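Local coordinates for lipase (Acinetobacter baumannii, PDB 4OPM), which probably hydrolyses ester bonds of lipids as a triacylglycerol lipase of the alpha/beta hydrolase fold, at residues I148-N153 against A253-R258; P236-W241 against Q286-F291; K243-I248 against V272-I277. One frame throughout, in Å; residues are numbered along the deposited sequence. Where two conformers were deposited one is given.

Contact 1 of 3, residues I148-N153 against A253-R258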
# COMPACT_ATOMS: atom_id res chain seq x y z
N ILE A 148 0.50 -11.34 10.70
CA ILE A 148 -0.21 -12.28 11.58
C ILE A 148 0.37 -12.06 12.97
O ILE A 148 1.52 -12.41 13.23
CB ILE A 148 -0.16 -13.76 11.09
CG1 ILE A 148 -0.44 -13.84 9.56
CG2 ILE A 148 -1.17 -14.57 11.88
CD1 ILE A 148 -0.33 -15.27 8.90
N PHE A 149 -0.43 -11.42 13.84
CA PHE A 149 0.03 -10.90 15.11
C PHE A 149 -0.59 -11.53 16.34
O PHE A 149 -1.80 -11.79 16.37
CB PHE A 149 -0.28 -9.39 15.14
CG PHE A 149 0.22 -8.61 13.93
CD1 PHE A 149 1.58 -8.35 13.76
CD2 PHE A 149 -0.67 -8.14 12.97
CE1 PHE A 149 2.04 -7.64 12.65
CE2 PHE A 149 -0.20 -7.43 11.85
CZ PHE A 149 1.15 -7.18 11.69
N ARG A 150 0.22 -11.68 17.40
CA ARG A 150 -0.25 -12.15 18.71
C ARG A 150 -1.07 -11.07 19.40
O ARG A 150 -1.98 -11.39 20.16
CB ARG A 150 0.93 -12.55 19.61
CG ARG A 150 1.66 -13.78 19.13
CD ARG A 150 2.69 -14.27 20.13
NE ARG A 150 3.83 -14.89 19.44
CZ ARG A 150 3.85 -16.13 18.97
NH1 ARG A 150 2.80 -16.93 19.12
NH2 ARG A 150 4.92 -16.59 18.33
N SER A 151 -0.74 -9.78 19.12
CA SER A 151 -1.40 -8.64 19.77
C SER A 151 -2.66 -8.18 19.00
O SER A 151 -3.27 -7.17 19.38
CB SER A 151 -0.41 -7.48 19.95
OG SER A 151 0.00 -6.94 18.71
N ALA A 152 -3.07 -8.96 17.96
CA ALA A 152 -4.26 -8.69 17.15
C ALA A 152 -5.48 -8.55 18.04
O ALA A 152 -5.72 -9.41 18.91
CB ALA A 152 -4.47 -9.82 16.15
N ASN A 153 -6.23 -7.46 17.87
CA ASN A 153 -7.40 -7.22 18.71
C ASN A 153 -8.51 -6.49 17.94
O ASN A 153 -9.18 -5.60 18.47
CB ASN A 153 -7.00 -6.45 19.99
CG ASN A 153 -8.02 -6.49 21.10
OD1 ASN A 153 -8.83 -7.42 21.22
ND2 ASN A 153 -8.03 -5.45 21.92
N ALA A 253 1.85 -2.26 16.09
CA ALA A 253 3.05 -1.46 15.75
C ALA A 253 4.25 -1.86 16.66
O ALA A 253 5.38 -2.02 16.18
CB ALA A 253 2.77 0.03 15.88
N ASN A 254 3.98 -2.05 17.97
CA ASN A 254 5.02 -2.45 18.93
C ASN A 254 5.44 -3.90 18.69
O ASN A 254 6.61 -4.21 18.85
CB ASN A 254 4.58 -2.25 20.38
CG ASN A 254 4.61 -0.81 20.82
OD1 ASN A 254 3.76 -0.36 21.60
ND2 ASN A 254 5.57 -0.03 20.30
N GLU A 255 4.50 -4.76 18.28
CA GLU A 255 4.84 -6.15 17.98
C GLU A 255 5.80 -6.19 16.75
O GLU A 255 6.83 -6.87 16.81
CB GLU A 255 3.58 -6.97 17.73
CG GLU A 255 3.88 -8.45 17.63
CD GLU A 255 2.67 -9.36 17.50
OE1 GLU A 255 1.54 -8.91 17.78
OE2 GLU A 255 2.87 -10.54 17.15
N LEU A 256 5.50 -5.41 15.68
CA LEU A 256 6.37 -5.34 14.50
C LEU A 256 7.77 -4.85 14.90
O LEU A 256 8.76 -5.43 14.44
CB LEU A 256 5.79 -4.43 13.40
CG LEU A 256 4.69 -5.02 12.53
CD1 LEU A 256 3.98 -3.92 11.74
CD2 LEU A 256 5.25 -6.11 11.58
N LYS A 257 7.84 -3.84 15.79
CA LYS A 257 9.09 -3.31 16.32
C LYS A 257 9.89 -4.43 17.01
O LYS A 257 11.08 -4.56 16.75
CB LYS A 257 8.83 -2.12 17.28
CG LYS A 257 10.03 -1.68 18.14
CD LYS A 257 11.12 -1.03 17.31
CE LYS A 257 12.21 -0.42 18.14
NZ LYS A 257 13.17 -1.44 18.62
N ARG A 258 9.22 -5.25 17.85
CA ARG A 258 9.87 -6.35 18.56
C ARG A 258 10.37 -7.44 17.60
O ARG A 258 11.42 -8.04 17.84
CB ARG A 258 8.91 -6.98 19.58
CG ARG A 258 8.58 -6.08 20.78
CD ARG A 258 7.88 -6.83 21.91
NE ARG A 258 6.56 -7.37 21.54
CZ ARG A 258 5.42 -6.68 21.60
NH1 ARG A 258 5.42 -5.41 22.00
NH2 ARG A 258 4.28 -7.26 21.25
O HOH W 1 3.63 -12.47 15.07

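Contact 2 of 3, residues P236-W241 against Q286-F291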
# COMPACT_ATOMS: atom_id res chain seq x y z
N PRO A 236 16.72 -1.88 7.48
CA PRO A 236 16.31 -0.81 8.41
C PRO A 236 14.83 -0.52 8.14
O PRO A 236 14.43 -0.43 6.97
CB PRO A 236 17.23 0.36 8.06
CG PRO A 236 17.69 0.10 6.68
CD PRO A 236 17.71 -1.40 6.50
N THR A 237 14.01 -0.45 9.21
CA THR A 237 12.57 -0.34 9.04
C THR A 237 11.98 0.81 9.85
O THR A 237 12.32 1.02 11.02
CB THR A 237 11.91 -1.70 9.43
OG1 THR A 237 12.46 -2.74 8.62
CG2 THR A 237 10.38 -1.70 9.29
N LEU A 238 11.08 1.55 9.20
CA LEU A 238 10.29 2.61 9.78
C LEU A 238 8.86 2.11 9.87
O LEU A 238 8.33 1.56 8.90
CB LEU A 238 10.40 3.91 8.94
CG LEU A 238 9.62 5.13 9.46
CD1 LEU A 238 10.16 5.60 10.83
CD2 LEU A 238 9.69 6.28 8.46
N ILE A 239 8.24 2.27 11.04
CA ILE A 239 6.85 1.84 11.27
C ILE A 239 6.05 3.05 11.61
O ILE A 239 6.42 3.80 12.51
CB ILE A 239 6.76 0.77 12.41
CG1 ILE A 239 7.63 -0.48 12.10
CG2 ILE A 239 5.30 0.37 12.73
CD1 ILE A 239 8.07 -1.25 13.37
N LEU A 240 4.91 3.24 10.94
CA LEU A 240 4.03 4.37 11.23
C LEU A 240 2.60 3.86 11.30
O LEU A 240 2.18 3.04 10.49
CB LEU A 240 4.20 5.50 10.20
CG LEU A 240 3.49 6.81 10.52
CD1 LEU A 240 4.29 8.00 10.03
CD2 LEU A 240 2.07 6.83 9.92
N TRP A 241 1.85 4.32 12.32
CA TRP A 241 0.47 3.90 12.53
C TRP A 241 -0.44 5.07 12.82
O TRP A 241 -0.00 6.09 13.36
CB TRP A 241 0.41 2.97 13.76
CG TRP A 241 -0.30 1.68 13.52
CD1 TRP A 241 -1.62 1.40 13.77
CD2 TRP A 241 0.24 0.52 12.90
NE1 TRP A 241 -1.91 0.11 13.38
CE2 TRP A 241 -0.78 -0.45 12.83
CE3 TRP A 241 1.51 0.20 12.38
CZ2 TRP A 241 -0.57 -1.73 12.30
CZ3 TRP A 241 1.73 -1.07 11.86
CH2 TRP A 241 0.68 -2.00 11.79
N GLN A 286 7.13 14.01 7.11
CA GLN A 286 7.96 14.57 8.18
C GLN A 286 8.84 13.48 8.83
O GLN A 286 9.98 13.77 9.20
CB GLN A 286 7.08 15.24 9.23
CG GLN A 286 7.84 15.89 10.38
CD GLN A 286 6.90 16.66 11.24
OE1 GLN A 286 5.98 16.09 11.83
NE2 GLN A 286 7.03 17.98 11.24
N GLN A 287 8.36 12.23 8.87
CA GLN A 287 9.11 11.09 9.39
C GLN A 287 9.89 10.34 8.30
O GLN A 287 11.03 9.93 8.53
CB GLN A 287 8.15 10.09 10.07
CG GLN A 287 7.32 10.70 11.21
CD GLN A 287 8.15 11.26 12.35
OE1 GLN A 287 9.24 10.75 12.69
NE2 GLN A 287 7.65 12.32 12.97
N TYR A 288 9.26 10.11 7.14
CA TYR A 288 9.87 9.27 6.10
C TYR A 288 11.11 9.90 5.42
O TYR A 288 12.09 9.18 5.22
CB TYR A 288 8.82 8.90 5.04
CG TYR A 288 9.21 7.78 4.09
CD1 TYR A 288 10.03 6.73 4.52
CD2 TYR A 288 8.68 7.72 2.81
CE1 TYR A 288 10.36 5.68 3.66
CE2 TYR A 288 8.99 6.67 1.95
CZ TYR A 288 9.83 5.65 2.38
OH TYR A 288 10.11 4.61 1.53
N VAL A 289 11.07 11.20 5.08
CA VAL A 289 12.20 11.85 4.42
C VAL A 289 13.49 11.79 5.32
O VAL A 289 14.51 11.32 4.83
CB VAL A 289 11.83 13.28 3.93
CG1 VAL A 289 13.07 14.09 3.56
CG2 VAL A 289 10.87 13.20 2.74
N PRO A 290 13.48 12.14 6.63
CA PRO A 290 14.72 11.98 7.44
C PRO A 290 15.18 10.51 7.54
O PRO A 290 16.39 10.26 7.56
CB PRO A 290 14.32 12.53 8.81
CG PRO A 290 13.15 13.41 8.55
CD PRO A 290 12.41 12.74 7.45
N PHE A 291 14.23 9.56 7.54
CA PHE A 291 14.53 8.12 7.58
C PHE A 291 15.30 7.72 6.32
O PHE A 291 16.37 7.11 6.43
CB PHE A 291 13.24 7.28 7.74
CG PHE A 291 13.45 5.79 7.60
CD1 PHE A 291 14.05 5.05 8.63
CD2 PHE A 291 13.09 5.13 6.43
CE1 PHE A 291 14.23 3.67 8.51
CE2 PHE A 291 13.29 3.75 6.31
CZ PHE A 291 13.86 3.03 7.34

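Contact 3 of 3, residues K243-I248 against V272-I277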
# COMPACT_ATOMS: atom_id res chain seq x y z
N LYS A 243 -3.22 6.06 15.40
CA LYS A 243 -3.63 5.63 16.74
C LYS A 243 -5.06 5.05 16.74
O LYS A 243 -5.33 4.09 17.45
CB LYS A 243 -3.53 6.82 17.71
CG LYS A 243 -3.99 6.52 19.14
CD LYS A 243 -2.84 6.48 20.12
CE LYS A 243 -3.33 6.44 21.55
NZ LYS A 243 -2.41 7.16 22.46
N GLN A 244 -5.95 5.63 15.90
CA GLN A 244 -7.37 5.26 15.83
C GLN A 244 -7.67 4.14 14.83
O GLN A 244 -8.85 3.87 14.58
CB GLN A 244 -8.23 6.50 15.51
CG GLN A 244 -8.08 7.63 16.53
CD GLN A 244 -8.46 7.21 17.93
OE1 GLN A 244 -9.49 6.57 18.17
NE2 GLN A 244 -7.60 7.54 18.90
N ASP A 245 -6.63 3.49 14.26
CA ASP A 245 -6.80 2.40 13.29
C ASP A 245 -7.78 1.33 13.80
O ASP A 245 -7.52 0.68 14.81
CB ASP A 245 -5.44 1.75 12.95
CG ASP A 245 -5.45 0.85 11.73
OD1 ASP A 245 -6.52 0.26 11.42
OD2 ASP A 245 -4.38 0.68 11.11
N LYS A 246 -8.92 1.16 13.09
CA LYS A 246 -9.98 0.19 13.43
C LYS A 246 -9.76 -1.17 12.77
O LYS A 246 -10.40 -2.15 13.16
CB LYS A 246 -11.34 0.73 12.94
CG LYS A 246 -11.87 1.90 13.76
CD LYS A 246 -13.13 2.45 13.10
CE LYS A 246 -13.73 3.56 13.92
NZ LYS A 246 -14.82 4.24 13.17
N ILE A 247 -8.92 -1.21 11.72
CA ILE A 247 -8.69 -2.41 10.92
C ILE A 247 -7.60 -3.26 11.56
O ILE A 247 -7.78 -4.46 11.74
CB ILE A 247 -8.36 -2.04 9.44
CG1 ILE A 247 -9.39 -1.03 8.84
CG2 ILE A 247 -8.21 -3.29 8.55
CD1 ILE A 247 -10.88 -1.44 8.91
N ILE A 248 -6.44 -2.64 11.85
CA ILE A 248 -5.28 -3.27 12.48
C ILE A 248 -4.94 -2.40 13.68
O ILE A 248 -4.46 -1.27 13.50
CB ILE A 248 -4.10 -3.46 11.48
CG1 ILE A 248 -4.58 -4.08 10.13
CG2 ILE A 248 -2.99 -4.31 12.12
CD1 ILE A 248 -3.55 -4.13 9.01
N VAL A 272 -5.67 9.80 13.70
CA VAL A 272 -5.47 9.24 12.36
C VAL A 272 -5.87 7.76 12.43
O VAL A 272 -5.59 7.11 13.44
CB VAL A 272 -4.00 9.45 11.88
CG1 VAL A 272 -3.71 8.64 10.61
CG2 VAL A 272 -3.71 10.94 11.63
N GLY A 273 -6.53 7.27 11.38
CA GLY A 273 -6.98 5.89 11.30
C GLY A 273 -6.02 5.00 10.53
O GLY A 273 -4.80 5.18 10.58
N HIS A 274 -6.58 4.06 9.78
CA HIS A 274 -5.81 3.05 9.03
C HIS A 274 -5.08 3.60 7.79
O HIS A 274 -4.22 2.88 7.26
CB HIS A 274 -6.78 1.93 8.60
CG HIS A 274 -6.14 0.76 7.93
ND1 HIS A 274 -5.20 -0.03 8.58
CD2 HIS A 274 -6.34 0.26 6.69
CE1 HIS A 274 -4.85 -0.96 7.71
NE2 HIS A 274 -5.52 -0.83 6.56
N MSE A 275 -5.39 4.84 7.33
CA MSE A 275 -4.77 5.35 6.10
C MSE A 275 -4.02 6.70 6.30
O MSE A 275 -4.36 7.72 5.68
CB MSE A 275 -5.86 5.49 5.01
CG MSE A 275 -5.33 5.47 3.62
SE MSE A 275 -6.63 4.61 2.48
CE MSE A 275 -5.45 4.37 0.99
N PRO A 276 -2.89 6.71 7.07
CA PRO A 276 -2.12 7.97 7.23
C PRO A 276 -1.64 8.60 5.91
O PRO A 276 -1.50 9.82 5.86
CB PRO A 276 -0.90 7.53 8.05
CG PRO A 276 -1.38 6.35 8.83
CD PRO A 276 -2.28 5.62 7.87
N ILE A 277 -1.39 7.79 4.86
CA ILE A 277 -0.92 8.30 3.57
C ILE A 277 -1.95 9.25 2.91
O ILE A 277 -1.55 10.10 2.09
CB ILE A 277 -0.47 7.18 2.62
CG1 ILE A 277 -1.64 6.23 2.22
CG2 ILE A 277 0.72 6.40 3.27
CD1 ILE A 277 -1.31 5.22 1.09
O HOH W 2 -9.45 3.08 10.93

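Contact 1 of 3, residues I148-N153 against A253-R258
The carboxylate of Glu255 reaches from its helix into the loop around Arg150 and Ser151, and both of its oxygens are taken up by that loop. OE2 accepts the backbone N-H of Arg150 through its syn lone pair, at 2.9 Å from Arg150 N and with an N-H...O angle of 164°. OE1 has two donors. Ser151 N lies 2.8 Å from Glu255 OE1 on the syn side, somewhat out of the carboxylate plane, whereas Ser151 OG donates to the same oxygen from 2.7 Å, close to the direction of its C-O bond. Ser151 OG stands between its own backbone N and carbonyl carbon (chi1 67°), which lets backbone and hydroxyl of one residue grip a single oxygen. A water bridges Glu255 OE2, at 2.9 Å, and Ile148 O, tying the acid to the backbone at Ile148.

Glu255 gets to the loop because CG is anti to its backbone N and the chain stays extended beyond it. Phe149 lines one side of the carboxylate: its CB is 3.2 Å from Glu255 OE1, and the ring and carboxylate planes are 76° apart. At the edge of that ring, CE1 meets Leu256 CD2 at 3.7 Å, adding an apolar contact beside the polar one. The N-H and hydroxyl donors, with the Arg150 guanidinium not far off, would favour the ionised form of this buried acid. That guanidinium leads away from it to a salt bridge with Asp224.

Phe226 on helix 223-231 meets the Phe149 ring edge-to-face and also touches Leu256. From helix 251-259, Leu256 packs on Ile239 and Trp241 of strand 237-242, so the loop that follows strand 137-143 is joined to a helix lying against the central sheet, with helix 223-231 alongside.

Contact 2 of 3, residues P236-W241 against Q286-F291
Leu238 and Phe291 form a CH-pi contact between the strand and the helix. Leu238 CB sits 3.6 Å from the centroid of the Phe291 ring and only 2° off the ring normal, hence squarely over the middle of one face. Its distances to the six ring carbons accordingly differ little. With CG anti to the backbone N (chi1 172°), Phe291 presents that ring face to Leu238, and the two side chains run antiparallel past one another.

Apolar contacts extend this meeting along the helix. Leu238 CD2 touches Phe291 CB at 3.8 Å and, a turn earlier, comes within 4.0 Å of Tyr288 CD1. Leu240, two residues further along the same side of the strand, brings CD1 to 4.2 Å from Gln287 CG, a looser contact. The axes of strand 237-241 and helix 286-291 are antiparallel (179°) and approach to 9.9 Å, which fits the layering of an alpha/beta hydrolase: a helix lies flat on a sheet and the strand's inward residues fill the interface. Helix 281-298 supplies that cover here, while helix 251-259 packs against Ile239 and Trp241.

Backbone atoms of 236-238 make van der Waals contacts with the same ring. Pro236 O is at the edge, 3.5 Å from Phe291 CZ; Leu238 N lies above the ring on the side of Leu238 CB, 3.7 Å from Phe291 CZ. No hydrogen bond joins the two segments; Pro236 and Leu238 pair through their backbones with Leu140 and Leu142 of strand 137-143. The Tyr288 ring also stacks on Phe141 of that strand, against which Leu238 and Leu240 pack as well.

Contact 3 of 3, residues K243-I248 against V272-I277
Asp245 and His274 each hold CG anti to the backbone N (chi1 -166° and -175°), which sets each CG beside its own carbonyl carbon; from there carboxylate and imidazole meet. His274 ND1 donates to Asp245 OD2 at 2.8 Å with an N-H...O angle of 166°. The oxygen lies practically in the imidazole plane, so the N-H points at it in the plane of the ring; on the acid it is met on the syn side but tilted out of the carboxylate plane, the two planes lying well turned from each other.

The other oxygen fixes the carboxylate. Asp245 OD1 accepts from Ile247 N at 2.8 Å, nearly along its C-O bond, and from Ile248 N at 2.9 Å, which approaches from above the carboxylate plane. The first bond forms an Asx turn and the second an Asx motif, through which the loop after strand 237-242 curls around its own acid.

The imidazole is also flanked by apolar groups. Ile247 CB lies over the centre of one face, 3.9 Å from the centroid of the His274 ring in a CH-pi contact, and Ile248 CD1 reaches its edge, 3.7 Å from His274 CE1. Earlier in both segments, Gln244 N bonds to Val272 O at 2.9 Å, and a water accepts from both Lys246 N and His274 N, so the backbones are linked near the acid and the histidine.

At its far side His274 NE2 is hydrogen-bonded to Ser120 OG, on a GxSxG sequence that fits a nucleophile elbow. Serine, histidine and aspartate thus line up as in the Ser-His-Asp triad of alpha/beta hydrolases. By analogy with that family, His274 would take the proton of Ser120 as the serine attacks an ester, while Asp245 orients the ring from behind.

In the fold
Strand 237-242 ties the three contacts together. Contact 2 packs helix 281-298 on the strand; the loop that follows it supplies 243-248 to contact 3, and the next helix, 251-259, supplies 253-258 to contact 1. Their centres lie about 15 to 18 Å apart. In chain order contact 3 is nested inside the loop closed by contact 2, whereas contact 1, starting at 148-153, crosses both. Direct touches join them: Leu256 CD1 meets Trp241 CZ3 at 3.6 Å, and Leu240 CD2 meets Pro276 CB at 3.6 Å. The probable catalytic loops follow strands 237-242 and 267-269, neighbours in the sheet, while helices 251-259 and 281-298 pack on strand 237-242.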